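Local coordinates for protein putative hexose oxidase (Nonomuraea sp. ATCC 39727, PDB 5AWV) that probably oxidises the sugar of teicoplanin-type glycopeptide antibiotics, using a covalently attached FAD as cofactor, at residues Y178-E183 with A198-D203. Residues are numbered along the deposited sequence; the frame is centred on the assembly and turned at random.
Sequences YLYAVE and ATRERD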
loop_
_atom_site.group_PDB
_atom_site.type_symbol
_atom_site.label_atom_id
_atom_site.label_comp_id
_atom_site.label_asym_id
_atom_site.label_seq_id
_atom_site.Cartn_x
_atom_site.Cartn_y
_atom_site.Cartn_z
ATOM N N TYR A 178 3.727 3.052 13.765
ATOM C CA TYR A 178 4.921 2.244 14.055
ATOM C C TYR A 178 6.172 2.693 13.270
ATOM O O TYR A 178 7.197 2.025 13.353
ATOM C CB TYR A 178 4.649 0.744 13.860
ATOM C CG TYR A 178 3.476 0.340 14.719
ATOM C CD1 TYR A 178 3.650 -0.010 16.056
ATOM C CD2 TYR A 178 2.194 0.513 14.265
ATOM C CE1 TYR A 178 2.570 -0.270 16.851
ATOM C CE2 TYR A 178 1.090 0.245 15.075
ATOM C CZ TYR A 178 1.269 -0.090 16.380
ATOM O OH TYR A 178 0.214 -0.365 17.260
ATOM N N LEU A 179 6.102 3.776 12.517
ATOM C CA LEU A 179 7.239 4.212 11.691
ATOM C C LEU A 179 8.253 4.945 12.557
ATOM O O LEU A 179 8.028 6.077 13.012
ATOM C CB LEU A 179 6.818 5.024 10.518
ATOM C CG LEU A 179 8.005 5.479 9.619
ATOM C CD1 LEU A 179 8.756 4.366 8.915
ATOM C CD2 LEU A 179 7.540 6.480 8.632
ATOM N N TYR A 180 9.374 4.290 12.797
ATOM C CA TYR A 180 10.407 4.866 13.711
ATOM C C TYR A 180 11.354 5.706 12.899
ATOM O O TYR A 180 11.755 6.797 13.337
ATOM C CB TYR A 180 11.141 3.737 14.498
ATOM C CG TYR A 180 12.313 4.245 15.258
ATOM C CD1 TYR A 180 12.112 5.018 16.392
ATOM C CD2 TYR A 180 13.647 4.006 14.811
ATOM C CE1 TYR A 180 13.220 5.558 17.105
ATOM C CE2 TYR A 180 14.732 4.508 15.534
ATOM C CZ TYR A 180 14.493 5.300 16.668
ATOM O OH TYR A 180 15.490 5.825 17.424
ATOM N N ALA A 181 11.710 5.227 11.715
ATOM C CA ALA A 181 12.678 5.931 10.874
ATOM C C ALA A 181 12.612 5.577 9.452
ATOM O O ALA A 181 12.188 4.473 9.085
ATOM C CB ALA A 181 14.118 5.664 11.348
ATOM N N VAL A 182 13.132 6.448 8.621
ATOM C CA VAL A 182 13.265 6.197 7.226
ATOM C C VAL A 182 14.670 6.560 6.749
ATOM O O VAL A 182 15.228 7.538 7.220
ATOM C CB VAL A 182 12.393 7.033 6.264
ATOM C CG1 VAL A 182 11.028 6.445 6.062
ATOM C CG2 VAL A 182 12.280 8.519 6.686
ATOM N N GLU A 183 15.135 5.878 5.724
ATOM C CA GLU A 183 16.315 6.219 4.941
ATOM C C GLU A 183 15.853 6.596 3.571
ATOM O O GLU A 183 15.137 5.879 2.915
ATOM C CB GLU A 183 17.299 5.042 4.826
ATOM C CG GLU A 183 18.605 5.426 4.131
ATOM C CD GLU A 183 19.581 4.217 3.961
ATOM O OE1 GLU A 183 19.386 3.269 3.160
ATOM O OE2 GLU A 183 20.571 4.233 4.624
ATOM N N ALA A 198 16.295 9.633 8.911
ATOM C CA ALA A 198 15.449 10.513 9.757
ATOM C C ALA A 198 14.587 9.706 10.686
ATOM O O ALA A 198 13.986 8.692 10.261
ATOM C CB ALA A 198 14.589 11.413 8.799
ATOM N N THR A 199 14.563 10.020 11.983
ATOM C CA THR A 199 13.869 9.253 12.933
ATOM C C THR A 199 12.762 10.032 13.627
ATOM O O THR A 199 12.737 11.258 13.581
ATOM C CB THR A 199 14.768 8.682 14.109
ATOM O OG1 THR A 199 14.971 9.716 15.107
ATOM C CG2 THR A 199 16.100 8.157 13.612
ATOM N N ARG A 200 11.956 9.336 14.399
ATOM C CA ARG A 200 10.982 10.040 15.175
ATOM C C ARG A 200 11.442 10.659 16.498
ATOM O O ARG A 200 10.638 11.247 17.136
ATOM C CB ARG A 200 9.753 9.222 15.406
ATOM C CG ARG A 200 9.713 8.278 16.491
ATOM C CD ARG A 200 8.278 7.694 16.516
ATOM N NE ARG A 200 8.439 6.308 16.851
ATOM C CZ ARG A 200 7.607 5.315 16.503
ATOM N NH1 ARG A 200 7.899 4.141 16.952
ATOM N NH2 ARG A 200 6.453 5.521 15.808
ATOM N N GLU A 201 12.699 10.482 16.897
ATOM C CA GLU A 201 13.183 10.975 18.190
ATOM C C GLU A 201 13.081 12.478 18.255
ATOM O O GLU A 201 13.115 13.192 17.225
ATOM C CB GLU A 201 14.639 10.585 18.431
ATOM C CG GLU A 201 14.947 9.110 18.391
ATOM C CD GLU A 201 14.625 8.348 19.644
ATOM O OE1 GLU A 201 14.146 8.975 20.611
ATOM O OE2 GLU A 201 14.881 7.102 19.641
ATOM N N ARG A 202 12.974 12.947 19.504
ATOM C CA ARG A 202 13.175 14.353 19.764
ATOM C C ARG A 202 14.657 14.719 19.505
ATOM O O ARG A 202 15.595 13.922 19.744
ATOM C CB ARG A 202 12.722 14.734 21.193
ATOM C CG ARG A 202 11.296 15.273 21.172
ATOM C CD ARG A 202 10.490 14.984 22.438
ATOM N NE ARG A 202 9.464 16.028 22.692
ATOM C CZ ARG A 202 8.305 16.191 22.025
ATOM N NH1 ARG A 202 7.945 15.380 21.019
ATOM N NH2 ARG A 202 7.479 17.178 22.374
ATOM N N ASP A 203 14.817 15.935 19.035
ATOM C CA ASP A 203 16.088 16.516 18.657
ATOM C C ASP A 203 16.671 15.795 17.426
ATOM O O ASP A 203 17.874 15.715 17.254
ATOM C CB ASP A 203 17.064 16.590 19.877
ATOM C CG ASP A 203 16.606 17.633 20.969
ATOM O OD1 ASP A 203 16.285 18.801 20.630
ATOM O OD2 ASP A 203 16.628 17.342 22.176
#
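Val-182 and Ala-198 pair at the open end of a beta hairpin formed by strands 179-187 and 193-199, and the contact illustrates how side chains extend a hairpin past its last bridged pair. Val-182 N gives a hydrogen bond to Ala-198 O and Val-182 O receives one from Ala-198 N, each 2.9 Å long, while Val-182 CG2 lies 4.3 Å from Ala-198 CB. At the next, non-hydrogen-bonded pair, Ala-181 CB meets Thr-199 CG2 at 3.9 Å. Arg-200 N then reaches Tyr-180 O at 2.8 Å in a more bent bond (140° at the hydrogen). Strand 193-199 is an edge strand of this chain's antiparallel sheet in the FAD-binding region, and strand 223-229 flanks 179-187 on its other side; there Tyr-180 and Ala-181 both face Trp-228, a classic beta bulge. From Thr-199, the last residue of its strand, the chain leaves through an ST turn, in which Glu-201 N donates to Thr-199 OG1, which also hydrogen-bonds Asp-204 OD2. The Tyr-180 ring, its CG anti to the backbone N (chi1 171°), has Thr-199 CB obliquely by it, 4.2 Å from CZ, and Glu-201 OE2 at its edge; its OH donates to the anti lone pair of that oxygen at 2.6 Å, with carboxylate and ring nearly perpendicular. Arg-200 folds back over the backbone: Leu-179 C and Tyr-180 CA lie against one guanidinium face, while NH1 and NH2 are held by the carbonyls of Arg-230 and Asp-177.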